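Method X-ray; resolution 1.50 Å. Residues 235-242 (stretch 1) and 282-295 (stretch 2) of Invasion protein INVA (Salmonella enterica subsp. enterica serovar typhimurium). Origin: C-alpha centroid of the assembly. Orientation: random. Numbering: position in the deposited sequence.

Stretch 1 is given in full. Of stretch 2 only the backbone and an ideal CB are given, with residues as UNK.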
ATOM      1  N   GLU A 235      -5.783 -14.684  -5.387  1.00 18.75           N
ATOM      2  CA  GLU A 235      -6.718 -14.724  -4.270  1.00 17.86           C
ATOM      3  C   GLU A 235      -6.368 -13.572  -3.321  1.00 17.00           C
ATOM      4  O   GLU A 235      -5.222 -13.146  -3.207  1.00 17.24           O
ATOM      5  CB  GLU A 235      -6.706 -16.088  -3.562  1.00 18.22           C
ATOM      6  CG  GLU A 235      -5.734 -16.193  -2.415  1.00 20.73           C
ATOM      7  CD  GLU A 235      -5.782 -17.543  -1.727  1.00 24.58           C
ATOM      8  OE1 GLU A 235      -6.506 -18.432  -2.213  1.00 23.70           O
ATOM      9  OE2 GLU A 235      -5.095 -17.712  -0.688  1.00 28.33           O
ATOM     10  N   LEU A 236      -7.391 -13.039  -2.692  1.00 15.30           N
ATOM     11  CA  LEU A 236      -7.178 -12.035  -1.649  1.00 14.47           C
ATOM     12  C   LEU A 236      -6.874 -12.711  -0.322  1.00 14.14           C
ATOM     13  O   LEU A 236      -7.664 -13.503   0.199  1.00 14.34           O
ATOM     14  CB  LEU A 236      -8.407 -11.145  -1.519  1.00 15.45           C
ATOM     15  CG  LEU A 236      -8.327  -9.961  -0.591  1.00 14.85           C
ATOM     16  CD1 LEU A 236      -7.402  -8.903  -1.189  1.00 17.61           C
ATOM     17  CD2 LEU A 236      -9.708  -9.379  -0.372  1.00 17.42           C
ATOM     18  N   ARG A 237      -5.713 -12.393   0.228  1.00 13.87           N
ATOM     19  CA  ARG A 237      -5.292 -12.945   1.529  1.00 14.49           C
ATOM     20  C   ARG A 237      -5.607 -11.925   2.604  1.00 15.44           C
ATOM     21  O   ARG A 237      -5.184 -10.799   2.499  1.00 16.30           O
ATOM     22  CB  ARG A 237      -3.799 -13.298   1.538  1.00 14.19           C
ATOM     23  CG  ARG A 237      -3.424 -14.196   0.403  1.00 14.68           C
ATOM     24  CD  ARG A 237      -1.960 -14.560   0.341  1.00 13.82           C
ATOM     25  NE  ARG A 237      -1.817 -15.585  -0.691  1.00 15.12           N
ATOM     26  CZ  ARG A 237      -1.516 -15.346  -1.962  1.00 14.92           C
ATOM     27  NH1 ARG A 237      -1.244 -14.119  -2.376  1.00 15.44           N
ATOM     28  NH2 ARG A 237      -1.467 -16.342  -2.821  1.00 15.90           N
ATOM     29  N   ALA A 238      -6.352 -12.365   3.607  1.00 14.61           N
ATOM     30  CA  ALA A 238      -6.944 -11.492   4.639  1.00 15.70           C
ATOM     31  C   ALA A 238      -6.867 -12.030   6.040  1.00 14.96           C
ATOM     32  O   ALA A 238      -6.798 -13.217   6.286  1.00 14.51           O
ATOM     33  CB  ALA A 238      -8.424 -11.224   4.287  1.00 14.81           C
ATOM     34  N   VAL A 239      -6.822 -11.050   6.935  1.00 16.66           N
ATOM     35  CA  VAL A 239      -7.056 -11.209   8.376  1.00 15.70           C
ATOM     36  C   VAL A 239      -8.353 -10.482   8.724  1.00 14.78           C
ATOM     37  O   VAL A 239      -8.592  -9.359   8.331  1.00 16.87           O
ATOM     38  CB  VAL A 239      -5.874 -10.637   9.178  1.00 16.71           C
ATOM     39  CG1 VAL A 239      -6.185 -10.608  10.684  1.00 18.25           C
ATOM     40  CG2 VAL A 239      -4.570 -11.417   8.881  1.00 17.33           C
ATOM     41  N   MET A 240      -9.223 -11.138   9.469  1.00 15.03           N
ATOM     42  CA  MET A 240     -10.530 -10.542   9.800  1.00 15.59           C
ATOM     43  C   MET A 240     -10.444  -9.942  11.178  1.00 14.49           C
ATOM     44  O   MET A 240      -9.832 -10.501  12.055  1.00 14.95           O
ATOM     45  CB  MET A 240     -11.607 -11.614   9.747  1.00 15.98           C
ATOM     46  CG  MET A 240     -13.032 -11.122  10.018  1.00 19.22           C
ATOM     47  SD  MET A 240     -14.160 -11.990   8.924  1.00 30.54           S
ATOM     48  CE  MET A 240     -13.459 -11.384   7.395  1.00 26.96           C
ATOM     49  N   VAL A 241     -11.049  -8.795  11.340  1.00 13.95           N
ATOM     50  CA  VAL A 241     -11.212  -8.172  12.669  1.00 14.78           C
ATOM     51  C   VAL A 241     -12.458  -8.797  13.330  1.00 14.61           C
ATOM     52  O   VAL A 241     -13.524  -8.875  12.755  1.00 14.41           O
ATOM     53  CB  VAL A 241     -11.359  -6.628  12.580  1.00 15.29           C
ATOM     54  CG1 VAL A 241     -11.450  -6.015  13.967  1.00 16.68           C
ATOM     55  CG2 VAL A 241     -10.207  -5.998  11.776  1.00 18.94           C
ATOM     56  N   SER A 242     -12.288  -9.212  14.564  1.00 15.00           N
ATOM     57  CA  SER A 242     -13.377  -9.799  15.386  1.00 17.04           C
ATOM     58  C   SER A 242     -14.404  -8.772  15.777  1.00 16.85           C
ATOM     59  O   SER A 242     -14.153  -7.585  15.859  1.00 17.47           O
ATOM     60  CB  SER A 242     -12.836 -10.462  16.650  1.00 17.31           C
ATOM     61  OG  SER A 242     -12.334  -9.510  17.544  1.00 21.67           O
ATOM     62  N   UNK A 282       2.231 -14.197  14.946  1.00 18.54           N
ATOM     63  CA  UNK A 282       2.620 -15.554  14.492  1.00 19.47           C
ATOM     64  C   UNK A 282       2.294 -15.825  13.032  1.00 19.28           C
ATOM     65  O   UNK A 282       2.428 -16.949  12.538  1.00 19.89           O
ATOM     66  CB  UNK A 282       1.925 -16.610  15.354  1.00 19.47           C
ATOM     67  N   UNK A 283       1.948 -14.756  12.350  1.00 19.10           N
ATOM     68  CA  UNK A 283       1.657 -14.800  10.871  1.00 19.17           C
ATOM     69  C   UNK A 283       2.912 -15.055  10.054  1.00 18.73           C
ATOM     70  O   UNK A 283       3.996 -14.522  10.353  1.00 19.29           O
ATOM     71  CB  UNK A 283       1.022 -13.488  10.405  1.00 19.17           C
ATOM     72  N   UNK A 284       2.740 -15.863   9.011  1.00 17.10           N
ATOM     73  CA  UNK A 284       3.851 -16.247   8.115  1.00 16.42           C
ATOM     74  C   UNK A 284       3.772 -15.643   6.724  1.00 16.16           C
ATOM     75  O   UNK A 284       4.662 -15.894   5.870  1.00 16.40           O
ATOM     76  CB  UNK A 284       3.899 -17.770   7.982  1.00 16.42           C
ATOM     77  N   UNK A 285       2.705 -14.894   6.511  1.00 15.93           N
ATOM     78  CA  UNK A 285       2.550 -14.059   5.317  1.00 16.28           C
ATOM     79  C   UNK A 285       2.824 -12.585   5.694  1.00 16.87           C
ATOM     80  O   UNK A 285       2.270 -12.062   6.639  1.00 18.40           O
ATOM     81  CB  UNK A 285       1.150 -14.220   4.721  1.00 16.28           C
ATOM     82  N   UNK A 286       3.739 -11.957   4.965  1.00 15.81           N
ATOM     83  CA  UNK A 286       4.124 -10.543   5.242  1.00 15.49           C
ATOM     84  C   UNK A 286       2.930  -9.616   5.160  1.00 15.63           C
ATOM     85  O   UNK A 286       2.023  -9.809   4.377  1.00 14.88           O
ATOM     86  CB  UNK A 286       5.197 -10.070   4.259  1.00 15.49           C
ATOM     87  N   UNK A 287       2.968  -8.575   5.973  1.00 14.11           N
ATOM     88  CA  UNK A 287       1.835  -7.641   6.068  1.00 15.93           C
ATOM     89  C   UNK A 287       1.478  -6.957   4.778  1.00 14.98           C
ATOM     90  O   UNK A 287       0.288  -6.721   4.551  1.00 16.19           O
ATOM     91  CB  UNK A 287       2.136  -6.568   7.116  1.00 15.93           C
ATOM     92  N   UNK A 288       2.475  -6.650   3.939  1.00 15.02           N
ATOM     93  CA  UNK A 288       2.182  -5.946   2.669  1.00 15.74           C
ATOM     94  C   UNK A 288       1.372  -6.802   1.733  1.00 15.30           C
ATOM     95  O   UNK A 288       0.795  -6.298   0.783  1.00 17.03           O
ATOM     96  CB  UNK A 288       3.476  -5.521   1.972  1.00 15.74           C
ATOM     97  N   UNK A 289       1.326  -8.096   2.028  1.00 14.48           N
ATOM     98  CA  UNK A 289       0.668  -9.107   1.156  1.00 14.75           C
ATOM     99  C   UNK A 289      -0.686  -9.540   1.690  1.00 14.66           C
ATOM    100  O   UNK A 289      -1.357 -10.480   1.163  1.00 16.28           O
ATOM    101  CB  UNK A 289       1.561 -10.340   1.004  1.00 14.75           C
ATOM    102  N   UNK A 290      -1.068  -8.885   2.757  1.00 14.70           N
ATOM    103  CA  UNK A 290      -2.363  -9.079   3.457  1.00 16.62           C
ATOM    104  C   UNK A 290      -3.224  -7.860   3.403  1.00 17.90           C
ATOM    105  O   UNK A 290      -2.753  -6.778   3.147  1.00 18.82           O
ATOM    106  CB  UNK A 290      -2.139  -9.462   4.921  1.00 16.62           C
ATOM    107  N   UNK A 291      -4.499  -8.061   3.712  1.00 17.77           N
ATOM    108  CA  UNK A 291      -5.349  -6.932   4.116  1.00 18.87           C
ATOM    109  C   UNK A 291      -6.100  -7.298   5.359  1.00 18.66           C
ATOM    110  O   UNK A 291      -6.407  -8.468   5.627  1.00 18.14           O
ATOM    111  CB  UNK A 291      -6.323  -6.534   3.005  1.00 18.87           C
ATOM    112  N   UNK A 292      -6.419  -6.276   6.140  1.00 19.30           N
ATOM    113  CA  UNK A 292      -7.312  -6.453   7.287  1.00 19.11           C
ATOM    114  C   UNK A 292      -8.724  -6.094   6.825  1.00 18.32           C
ATOM    115  O   UNK A 292      -8.878  -5.134   6.186  1.00 19.33           O
ATOM    116  CB  UNK A 292      -6.879  -5.595   8.477  1.00 19.11           C
ATOM    117  N   UNK A 293      -9.689  -6.937   7.143  1.00 17.30           N
ATOM    118  CA  UNK A 293     -11.102  -6.752   6.725  1.00 16.31           C
ATOM    119  C   UNK A 293     -11.952  -6.362   7.902  1.00 17.30           C
ATOM    120  O   UNK A 293     -11.948  -7.010   8.929  1.00 16.98           O
ATOM    121  CB  UNK A 293     -11.663  -8.024   6.086  1.00 16.31           C
ATOM    122  N   UNK A 294     -12.716  -5.314   7.697  1.00 17.03           N
ATOM    123  CA  UNK A 294     -13.614  -4.826   8.737  1.00 17.67           C
ATOM    124  C   UNK A 294     -14.869  -4.171   8.210  1.00 17.68           C
ATOM    125  O   UNK A 294     -15.044  -3.972   7.032  1.00 16.24           O
ATOM    126  CB  UNK A 294     -12.872  -3.831   9.631  1.00 17.67           C
ATOM    127  N   UNK A 295     -15.753  -3.820   9.128  1.00 16.66           N
ATOM    128  CA  UNK A 295     -16.981  -3.083   8.779  1.00 18.05           C
ATOM    129  C   UNK A 295     -16.653  -1.686   8.285  1.00 18.17           C
ATOM    130  O   UNK A 295     -15.662  -1.069   8.696  1.00 18.29           O
ATOM    131  CB  UNK A 295     -17.923  -3.000   9.982  1.00 18.05           C
TER

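Two neighbouring strands run parallel here, and four backbone hydrogen bonds set their register: 291 N to Arg237 O (3.1 Å), Val239 N to 291 O (2.9 Å), 293 N to Val239 O (2.9 Å) and Val241 N to 293 O (3.1 Å). Side chains at 291 and 293 therefore share a sheet face with Ala238 and Met240, while that at 292 shares the other with Val239.

Position 282 has nothing of stretch 1 near its ideal CB, so many residues would suit. It is Asp282, which makes no contact with stretch 1.

At 283 CA-to-CB points toward stretch 1, but the ideal CB is still well short of it. A long apolar chain could reach Val239. Leu283 does, with CD1 4.1 Å from Val239 CG2.

Position 284 is out of reach and unconstrained by stretch 1. It is Leu284.

At 285 CA-to-CB points toward stretch 1, and the ideal CB lies 5.4 Å from Arg237 CD. An apolar chain could pack on the arginine methylenes; an acid could address its charge. The residue is Ile285. Its CD1 sits 3.8 Å from Arg237 CD and lies obliquely to the guanidinium.

Positions 286, 287 and 288 are beyond stretch 1, which cannot choose among residues there. They are Ala286, His287 and Lys288. The 3-10 segment spans 287 to 289, with phi/psi of -60/-35 at its first residue.

At 289 CA-to-CB points sideways, and it is the backbone that meets stretch 1: the carbonyl O is 3.7 Å from Arg237 CB. Many side chains would fit. Asp289 turns to Lys288 instead, forming a salt bridge with a weak hydrogen bond from Lys288 NZ to Asp289 OD2 (3.3 Å). A water links Asp289 O (2.6 Å) to Arg237 NH1 (3.1 Å).

At 290 CA-to-CB is sideways, but the ideal CB is 5.0 Å from Val239 CG2. A branched or long apolar chain could bend back to it. Leu290 does so: CD1 is 4.1 Å from Val239 CG2, and CD2 is 3.8 Å from Arg237 CB.

At 291 the ideal CB is 4.9 Å from Leu236 CD1, on the Ala238 face. The small alanine leaves room for a beta-branched or other apolar residue. Val291 places CG2 4.0 Å from Leu236 CD1 and 4.1 Å from Ala238 CB.

At 292 the ideal CB is 4.7 Å from Val241 CG2, on the Val239 face. Val239 and Val241 offer methyls, so Leu, Ile or Met would suit. Leu292 puts CD1 3.6 Å from Val239 CG1 and CG 3.5 Å from Val241 CG2.

At 293 the ideal CB is 4.0 Å from Met240 CE and 4.9 Å from Ala238 CB. A medium or large apolar chain fits. Leu293 CD1 lies 3.5 Å from Ala238 CB and 3.7 Å from Met240 CE.

At 294 CA-to-CB is sideways, with Val241 CG2 4.0 Å from the ideal CB. Val, Ile or Thr would suit. Thr294 brings OG1 4.0 Å from Val241 CB; its hydroxyl bonds elsewhere in the structure.

Position 295 is out of reach. It is Ser295.

Stretch 2 (282-295) DLLIAHKDLVLLTS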
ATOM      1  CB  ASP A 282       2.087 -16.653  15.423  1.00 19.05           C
ATOM      2  CG  ASP A 282       0.570 -16.844  15.344  1.00 22.86           C
ATOM      3  OD1 ASP A 282      -0.098 -16.157  14.549  1.00 27.98           O
ATOM      4  OD2 ASP A 282       0.074 -17.723  16.103  1.00 29.21           O
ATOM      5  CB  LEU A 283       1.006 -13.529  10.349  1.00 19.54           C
ATOM      6  CG  LEU A 283      -0.282 -13.155  11.044  1.00 22.51           C
ATOM      7  CD1 LEU A 283      -0.847 -11.907  10.436  1.00 20.16           C
ATOM      8  CD2 LEU A 283      -1.206 -14.376  10.935  1.00 25.36           C
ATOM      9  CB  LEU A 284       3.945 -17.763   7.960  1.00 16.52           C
ATOM     10  CG  LEU A 284       4.197 -18.554   9.223  1.00 14.97           C
ATOM     11  CD1 LEU A 284       4.330 -20.027   8.844  1.00 17.35           C
ATOM     12  CD2 LEU A 284       5.469 -18.079   9.927  1.00 16.51           C
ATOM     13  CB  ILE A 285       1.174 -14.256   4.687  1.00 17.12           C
ATOM     14  CG1 ILE A 285       1.036 -15.728   4.253  1.00 19.17           C
ATOM     15  CG2 ILE A 285       0.968 -13.347   3.522  1.00 18.23           C
ATOM     16  CD1 ILE A 285      -0.219 -15.968   3.443  1.00 21.35           C
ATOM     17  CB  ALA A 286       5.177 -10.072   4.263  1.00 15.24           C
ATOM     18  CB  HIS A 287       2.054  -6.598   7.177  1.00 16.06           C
ATOM     19  CG  HIS A 287       2.250  -7.223   8.515  1.00 20.32           C
ATOM     20  ND1 HIS A 287       2.727  -6.528   9.610  1.00 24.20           N
ATOM     21  CD2 HIS A 287       2.089  -8.506   8.916  1.00 21.50           C
ATOM     22  CE1 HIS A 287       2.832  -7.362  10.633  1.00 28.12           C
ATOM     23  NE2 HIS A 287       2.452  -8.567  10.238  1.00 24.32           N
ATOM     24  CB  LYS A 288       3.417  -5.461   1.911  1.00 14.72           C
ATOM     25  CG  LYS A 288       4.362  -6.508   1.531  1.00 15.17           C
ATOM     26  CD  LYS A 288       5.565  -5.942   0.721  1.00 17.17           C
ATOM     27  CE  LYS A 288       6.497  -7.047   0.279  1.00 18.03           C
ATOM     28  NZ  LYS A 288       5.842  -7.791  -0.831  1.00 20.85           N
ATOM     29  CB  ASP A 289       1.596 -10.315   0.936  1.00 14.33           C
ATOM     30  CG  ASP A 289       2.854  -9.947   0.107  1.00 17.37           C
ATOM     31  OD1 ASP A 289       2.723  -9.464  -1.046  1.00 21.36           O
ATOM     32  OD2 ASP A 289       3.988 -10.148   0.608  1.00 20.57           O
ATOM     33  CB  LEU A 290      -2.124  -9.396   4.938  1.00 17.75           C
ATOM     34  CG  LEU A 290      -1.480 -10.739   5.267  1.00 18.16           C
ATOM     35  CD1 LEU A 290      -1.107 -10.920   6.760  1.00 20.19           C
ATOM     36  CD2 LEU A 290      -2.296 -11.949   4.774  1.00 18.15           C
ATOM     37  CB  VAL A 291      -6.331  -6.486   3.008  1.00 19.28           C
ATOM     38  CG1 VAL A 291      -5.531  -5.904   1.778  1.00 19.87           C
ATOM     39  CG2 VAL A 291      -7.261  -7.628   2.608  1.00 20.28           C
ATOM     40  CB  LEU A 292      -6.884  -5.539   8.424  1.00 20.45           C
ATOM     41  CG  LEU A 292      -7.375  -5.742   9.813  1.00 22.54           C
ATOM     42  CD1 LEU A 292      -7.230  -7.205  10.293  1.00 25.55           C
ATOM     43  CD2 LEU A 292      -6.487  -4.796  10.626  1.00 23.52           C
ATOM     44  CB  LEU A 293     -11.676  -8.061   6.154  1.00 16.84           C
ATOM     45  CG  LEU A 293     -11.008  -8.635   4.921  1.00 18.03           C
ATOM     46  CD1 LEU A 293     -11.728  -9.940   4.463  1.00 18.06           C
ATOM     47  CD2 LEU A 293     -10.972  -7.578   3.833  1.00 21.94           C
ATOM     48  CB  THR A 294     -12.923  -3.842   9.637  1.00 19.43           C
ATOM     49  OG1 THR A 294     -13.651  -3.798  10.874  1.00 24.15           O
ATOM     50  CG2 THR A 294     -12.833  -2.525   8.944  1.00 18.44           C
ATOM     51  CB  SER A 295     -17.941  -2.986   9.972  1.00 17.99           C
ATOM     52  OG  SER A 295     -18.395  -4.265  10.462  1.00 20.34           O
TER
HETATM   53  O   HOH W   1      -1.375 -11.204  -1.378  1.00 30.01           O
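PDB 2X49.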